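Local atomic coordinates of Cj0977 (Campylobacter jejuni, PDB entry 3BNV), a protein that is of uncertain biochemical function but acts as a sigma28-regulated, nonflagellar virulence factor built on a hot-dog fold. Residues Gly63-Val77 and Phe96-Ala110. Sequence-based numbering, arbitrary orientation.
Sequences GLIFDAFIFAAANYV and FYAPLKLGDVLELEA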
loop_
_atom_site.group_PDB
_atom_site.type_symbol
_atom_site.label_atom_id
_atom_site.label_comp_id
_atom_site.label_asym_id
_atom_site.label_seq_id
_atom_site.Cartn_x
_atom_site.Cartn_y
_atom_site.Cartn_z
ATOM N N GLY A 63 -8.857 16.200 -3.118
ATOM C CA GLY A 63 -9.061 15.430 -1.892
ATOM C C GLY A 63 -9.121 13.932 -2.098
ATOM O O GLY A 63 -9.479 13.196 -1.193
ATOM N N LEU A 64 -8.763 13.465 -3.282
ATOM C CA LEU A 64 -8.812 12.053 -3.566
ATOM C C LEU A 64 -7.589 11.398 -2.921
ATOM O O LEU A 64 -6.469 11.879 -3.055
ATOM C CB LEU A 64 -8.846 11.816 -5.073
ATOM C CG LEU A 64 -8.744 10.374 -5.576
ATOM C CD1 LEU A 64 -10.046 9.698 -5.355
ATOM C CD2 LEU A 64 -8.366 10.385 -7.064
ATOM N N ILE A 65 -7.821 10.313 -2.196
ATOM C CA ILE A 65 -6.804 9.649 -1.425
ATOM C C ILE A 65 -6.224 8.493 -2.232
ATOM O O ILE A 65 -6.959 7.612 -2.669
ATOM C CB ILE A 65 -7.421 9.113 -0.124
ATOM C CG1 ILE A 65 -8.024 10.267 0.668
ATOM C CG2 ILE A 65 -6.403 8.421 0.725
ATOM C CD1 ILE A 65 -7.000 11.140 1.447
ATOM N N PHE A 66 -4.902 8.491 -2.403
ATOM C CA PHE A 66 -4.223 7.454 -3.145
ATOM C C PHE A 66 -4.595 6.118 -2.561
ATOM O O PHE A 66 -4.487 5.923 -1.350
ATOM C CB PHE A 66 -2.731 7.639 -3.019
ATOM C CG PHE A 66 -1.933 6.849 -4.000
ATOM C CD1 PHE A 66 -0.839 6.098 -3.576
ATOM C CD2 PHE A 66 -2.224 6.898 -5.359
ATOM C CE1 PHE A 66 -0.060 5.402 -4.484
ATOM C CE2 PHE A 66 -1.455 6.210 -6.271
ATOM C CZ PHE A 66 -0.372 5.449 -5.834
ATOM N N ASP A 67 -5.013 5.181 -3.411
ATOM C CA ASP A 67 -5.535 3.906 -2.941
ATOM C C ASP A 67 -4.534 3.103 -2.100
ATOM O O ASP A 67 -4.927 2.378 -1.175
ATOM C CB ASP A 67 -6.033 3.089 -4.121
ATOM C CG ASP A 67 -7.258 3.718 -4.813
ATOM O OD1 ASP A 67 -7.187 4.096 -6.016
ATOM O OD2 ASP A 67 -8.321 3.814 -4.157
ATOM N N ALA A 68 -3.245 3.239 -2.380
ATOM C CA ALA A 68 -2.232 2.480 -1.654
ATOM C C ALA A 68 -2.268 2.696 -0.152
ATOM O O ALA A 68 -1.873 1.815 0.619
ATOM C CB ALA A 68 -0.865 2.791 -2.184
ATOM N N PHE A 69 -2.747 3.844 0.290
ATOM C CA PHE A 69 -2.825 4.072 1.735
ATOM C C PHE A 69 -3.884 3.207 2.360
ATOM O O PHE A 69 -3.757 2.781 3.505
ATOM C CB PHE A 69 -3.020 5.541 2.069
ATOM C CG PHE A 69 -1.855 6.358 1.672
ATOM C CD1 PHE A 69 -0.703 6.313 2.417
ATOM C CD2 PHE A 69 -1.864 7.070 0.490
ATOM C CE1 PHE A 69 0.410 7.021 2.045
ATOM C CE2 PHE A 69 -0.770 7.779 0.103
ATOM C CZ PHE A 69 0.381 7.757 0.878
ATOM N N ILE A 70 -4.925 2.903 1.592
ATOM C CA ILE A 70 -5.925 2.007 2.117
ATOM C C ILE A 70 -5.252 0.659 2.238
ATOM O O ILE A 70 -5.419 -0.028 3.249
ATOM C CB ILE A 70 -7.087 1.879 1.175
ATOM C CG1 ILE A 70 -7.691 3.236 0.887
ATOM C CG2 ILE A 70 -8.136 0.983 1.740
ATOM C CD1 ILE A 70 -8.625 3.151 -0.372
ATOM N N PHE A 71 -4.469 0.290 1.219
ATOM C CA PHE A 71 -3.767 -0.981 1.267
ATOM C C PHE A 71 -2.813 -0.978 2.450
ATOM O O PHE A 71 -2.783 -1.917 3.227
ATOM C CB PHE A 71 -3.009 -1.276 -0.020
ATOM C CG PHE A 71 -2.242 -2.603 0.004
ATOM C CD1 PHE A 71 -0.922 -2.660 0.400
ATOM C CD2 PHE A 71 -2.856 -3.792 -0.370
ATOM C CE1 PHE A 71 -0.232 -3.877 0.406
ATOM C CE2 PHE A 71 -2.167 -4.996 -0.333
ATOM C CZ PHE A 71 -0.855 -5.033 0.041
ATOM N N ALA A 72 -2.048 0.091 2.619
ATOM C CA ALA A 72 -1.157 0.140 3.749
ATOM C C ALA A 72 -1.902 -0.162 5.034
ATOM O O ALA A 72 -1.435 -0.955 5.836
ATOM C CB ALA A 72 -0.480 1.479 3.836
ATOM N N ALA A 73 -3.050 0.464 5.245
ATOM C CA ALA A 73 -3.774 0.237 6.475
ATOM C C ALA A 73 -4.165 -1.254 6.570
ATOM O O ALA A 73 -3.998 -1.888 7.612
ATOM C CB ALA A 73 -4.971 1.138 6.537
ATOM N N ALA A 74 -4.650 -1.819 5.468
ATOM C CA ALA A 74 -5.036 -3.221 5.466
ATOM C C ALA A 74 -3.838 -4.135 5.762
ATOM O O ALA A 74 -3.940 -5.138 6.483
ATOM C CB ALA A 74 -5.651 -3.569 4.154
ATOM N N ASN A 75 -2.706 -3.776 5.195
ATOM C CA ASN A 75 -1.474 -4.490 5.390
ATOM C C ASN A 75 -1.101 -4.483 6.884
ATOM O O ASN A 75 -0.717 -5.502 7.478
ATOM C CB ASN A 75 -0.429 -3.827 4.499
ATOM C CG ASN A 75 0.916 -4.506 4.530
ATOM O OD1 ASN A 75 1.195 -5.379 5.371
ATOM N ND2 ASN A 75 1.784 -4.082 3.629
ATOM N N TYR A 76 -1.258 -3.339 7.514
ATOM C CA TYR A 76 -0.923 -3.217 8.925
ATOM C C TYR A 76 -1.882 -4.037 9.807
ATOM O O TYR A 76 -1.447 -4.883 10.581
ATOM C CB TYR A 76 -0.851 -1.738 9.275
ATOM C CG TYR A 76 -0.413 -1.366 10.662
ATOM C CD1 TYR A 76 -0.972 -0.282 11.295
ATOM C CD2 TYR A 76 0.574 -2.052 11.315
ATOM C CE1 TYR A 76 -0.572 0.097 12.561
ATOM C CE2 TYR A 76 0.977 -1.682 12.601
ATOM C CZ TYR A 76 0.399 -0.611 13.214
ATOM O OH TYR A 76 0.783 -0.220 14.479
ATOM N N VAL A 77 -3.179 -3.824 9.684
ATOM C CA VAL A 77 -4.122 -4.566 10.519
ATOM C C VAL A 77 -4.105 -6.100 10.238
ATOM O O VAL A 77 -4.318 -6.904 11.140
ATOM C CB VAL A 77 -5.548 -3.978 10.479
ATOM C CG1 VAL A 77 -6.282 -4.400 9.238
ATOM C CG2 VAL A 77 -6.318 -4.435 11.645
ATOM N N PHE A 96 -11.101 -2.567 -4.222
ATOM C CA PHE A 96 -11.330 -1.199 -3.793
ATOM C C PHE A 96 -12.640 -0.728 -4.374
ATOM O O PHE A 96 -12.672 -0.282 -5.503
ATOM C CB PHE A 96 -10.248 -0.306 -4.370
ATOM C CG PHE A 96 -8.862 -0.696 -3.959
ATOM C CD1 PHE A 96 -8.125 -1.590 -4.713
ATOM C CD2 PHE A 96 -8.295 -0.157 -2.845
ATOM C CE1 PHE A 96 -6.850 -1.921 -4.338
ATOM C CE2 PHE A 96 -7.033 -0.490 -2.472
ATOM C CZ PHE A 96 -6.305 -1.366 -3.219
ATOM N N TYR A 97 -13.711 -0.795 -3.607
ATOM C CA TYR A 97 -15.052 -0.512 -4.147
ATOM C C TYR A 97 -15.290 0.960 -4.431
ATOM O O TYR A 97 -16.058 1.317 -5.297
ATOM C CB TYR A 97 -16.143 -1.028 -3.203
ATOM C CG TYR A 97 -16.042 -2.499 -2.900
ATOM C CD1 TYR A 97 -16.140 -3.441 -3.913
ATOM C CD2 TYR A 97 -15.858 -2.948 -1.606
ATOM C CE1 TYR A 97 -16.054 -4.806 -3.647
ATOM C CE2 TYR A 97 -15.770 -4.313 -1.322
ATOM C CZ TYR A 97 -15.873 -5.238 -2.350
ATOM O OH TYR A 97 -15.797 -6.588 -2.091
ATOM N N ALA A 98 -14.626 1.821 -3.679
ATOM C CA ALA A 98 -14.789 3.254 -3.845
ATOM C C ALA A 98 -13.586 3.923 -3.224
ATOM O O ALA A 98 -13.058 3.451 -2.217
ATOM C CB ALA A 98 -16.033 3.700 -3.175
ATOM N N PRO A 99 -13.136 5.037 -3.809
ATOM C CA PRO A 99 -11.956 5.685 -3.232
ATOM C C PRO A 99 -12.334 6.514 -2.041
ATOM O O PRO A 99 -13.454 6.977 -1.944
ATOM C CB PRO A 99 -11.500 6.598 -4.355
ATOM C CG PRO A 99 -12.784 6.976 -5.030
ATOM C CD PRO A 99 -13.655 5.760 -4.985
ATOM N N LEU A 100 -11.392 6.696 -1.126
ATOM C CA LEU A 100 -11.591 7.582 0.019
ATOM C C LEU A 100 -11.454 9.052 -0.361
ATOM O O LEU A 100 -10.827 9.392 -1.367
ATOM C CB LEU A 100 -10.610 7.250 1.133
ATOM C CG LEU A 100 -11.198 6.192 2.065
ATOM C CD1 LEU A 100 -11.357 4.874 1.348
ATOM C CD2 LEU A 100 -10.334 6.003 3.285
ATOM N N LYS A 101 -12.051 9.904 0.464
ATOM C CA LYS A 101 -12.031 11.324 0.294
ATOM C C LYS A 101 -11.328 11.910 1.519
ATOM O O LYS A 101 -11.542 11.435 2.636
ATOM C CB LYS A 101 -13.484 11.815 0.196
ATOM C CG LYS A 101 -13.638 13.309 0.075
ATOM C CD LYS A 101 -14.544 13.700 -1.082
ATOM C CE LYS A 101 -15.997 13.845 -0.678
ATOM N NZ LYS A 101 -16.839 14.104 -1.880
ATOM N N LEU A 102 -10.488 12.930 1.321
ATOM C CA LEU A 102 -9.814 13.575 2.452
ATOM C C LEU A 102 -10.835 13.998 3.495
ATOM O O LEU A 102 -11.822 14.637 3.166
ATOM C CB LEU A 102 -9.004 14.785 1.989
ATOM C CG LEU A 102 -8.309 15.628 3.050
ATOM C CD1 LEU A 102 -7.376 14.820 3.900
ATOM C CD2 LEU A 102 -7.545 16.719 2.385
ATOM N N GLY A 103 -10.592 13.632 4.745
ATOM C CA GLY A 103 -11.557 13.855 5.817
ATOM C C GLY A 103 -12.258 12.576 6.266
ATOM O O GLY A 103 -12.802 12.498 7.363
ATOM N N ASP A 104 -12.277 11.572 5.403
ATOM C CA ASP A 104 -12.877 10.296 5.767
ATOM C C ASP A 104 -12.023 9.590 6.805
ATOM O O ASP A 104 -10.796 9.698 6.780
ATOM C CB ASP A 104 -13.017 9.376 4.543
ATOM C CG ASP A 104 -14.245 9.702 3.714
ATOM O OD1 ASP A 104 -15.149 10.382 4.241
ATOM O OD2 ASP A 104 -14.314 9.262 2.546
ATOM N N VAL A 105 -12.660 8.862 7.715
ATOM C CA VAL A 105 -11.909 7.900 8.477
ATOM C C VAL A 105 -12.337 6.476 8.141
ATOM O O VAL A 105 -13.503 6.133 8.151
ATOM C CB VAL A 105 -11.867 8.204 10.006
ATOM C CG1 VAL A 105 -12.640 9.418 10.326
ATOM C CG2 VAL A 105 -12.306 7.003 10.830
ATOM N N LEU A 106 -11.356 5.660 7.809
ATOM C CA LEU A 106 -11.585 4.291 7.439
ATOM C C LEU A 106 -11.496 3.397 8.668
ATOM O O LEU A 106 -10.586 3.532 9.500
ATOM C CB LEU A 106 -10.527 3.890 6.438
ATOM C CG LEU A 106 -10.508 2.466 5.909
ATOM C CD1 LEU A 106 -11.694 2.241 4.983
ATOM C CD2 LEU A 106 -9.206 2.285 5.167
ATOM N N GLU A 107 -12.457 2.490 8.790
ATOM C CA GLU A 107 -12.477 1.538 9.888
ATOM C C GLU A 107 -12.186 0.118 9.342
ATOM O O GLU A 107 -12.952 -0.417 8.558
ATOM C CB GLU A 107 -13.827 1.624 10.592
ATOM C CG GLU A 107 -14.083 2.985 11.161
ATOM C CD GLU A 107 -15.433 3.116 11.903
ATOM O OE1 GLU A 107 -16.281 3.954 11.432
ATOM O OE2 GLU A 107 -15.620 2.383 12.946
ATOM N N LEU A 108 -11.061 -0.474 9.734
ATOM C CA LEU A 108 -10.694 -1.792 9.221
ATOM C C LEU A 108 -10.856 -2.904 10.268
ATOM O O LEU A 108 -10.577 -2.703 11.439
ATOM C CB LEU A 108 -9.264 -1.772 8.675
ATOM C CG LEU A 108 -8.941 -0.648 7.688
ATOM C CD1 LEU A 108 -8.533 0.670 8.356
ATOM C CD2 LEU A 108 -7.852 -1.065 6.718
ATOM N N GLU A 109 -11.328 -4.066 9.836
ATOM C CA GLU A 109 -11.314 -5.256 10.677
ATOM C C GLU A 109 -10.606 -6.373 9.944
ATOM O O GLU A 109 -10.796 -6.543 8.738
ATOM C CB GLU A 109 -12.713 -5.730 11.039
ATOM C CG GLU A 109 -13.473 -4.759 11.853
ATOM C CD GLU A 109 -14.846 -5.270 12.222
ATOM O OE1 GLU A 109 -15.788 -4.438 12.261
ATOM O OE2 GLU A 109 -14.993 -6.491 12.480
ATOM N N ALA A 110 -9.808 -7.140 10.673
ATOM C CA ALA A 110 -9.056 -8.258 10.088
ATOM C C ALA A 110 -9.316 -9.544 10.844
ATOM O O ALA A 110 -9.294 -9.557 12.073
ATOM C CB ALA A 110 -7.560 -7.940 10.096
#
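Ile70 projects from helix 67-77 into a pocket made by Phe96, Leu100 and Leu106, and its two branches divide the work. With CG1 anti to the carbonyl carbon (chi1 -57°), the longer branch carries CD1 to Leu100 CD1, 3.7 Å away, and to the edge of the Phe96 ring near its plane. The shorter branch, CG2, meets Leu106 CD2 at 3.8 Å, the two side chains crossing nearly at right angles. A beta-branched residue suits this place because it fills both directions from one CB. Asp67, one turn earlier, lays its CB over a face of the Phe96 ring, its carboxylate plane turned 52° from the ring.

Farther along, Leu108 rests CD2 on Ala73 CB (3.6 Å), where the small alanine lets the helix come close; the axes of helix 67-77 and strand 105-110 approach to 8.5 Å. Val77 then sets CG1 between Leu108 CB and Ala110 CB, the latter at 3.9 Å.

Before the helix, backbone bonds join the side-chain packing. Leu102 N donates to Gly63 O (2.7 Å) and Ile65 N to Leu100 O, making a single bridge of Leu64 with Lys101. Ile65 lays CB against Leu100 CB and turns CG1 and CD1 to Leu102. Gly63 has a positive phi at which a CB would collide with the preceding carbonyl. Leu64 CD1 packs on Pro99 CB at 3.6 Å.

This is the hot-dog arrangement, a central helix wrapped by an antiparallel sheet: strand 105-112 lies beside strand 46-52, whose Ser49 touches Val77 and Leu108, while Phe135 of strand 132-143 packs on Ile70 and Phe96. An acidic side chain suits buried Asp67 because OD1 accepts a hydrogen bond from Ile89 N of the second subunit.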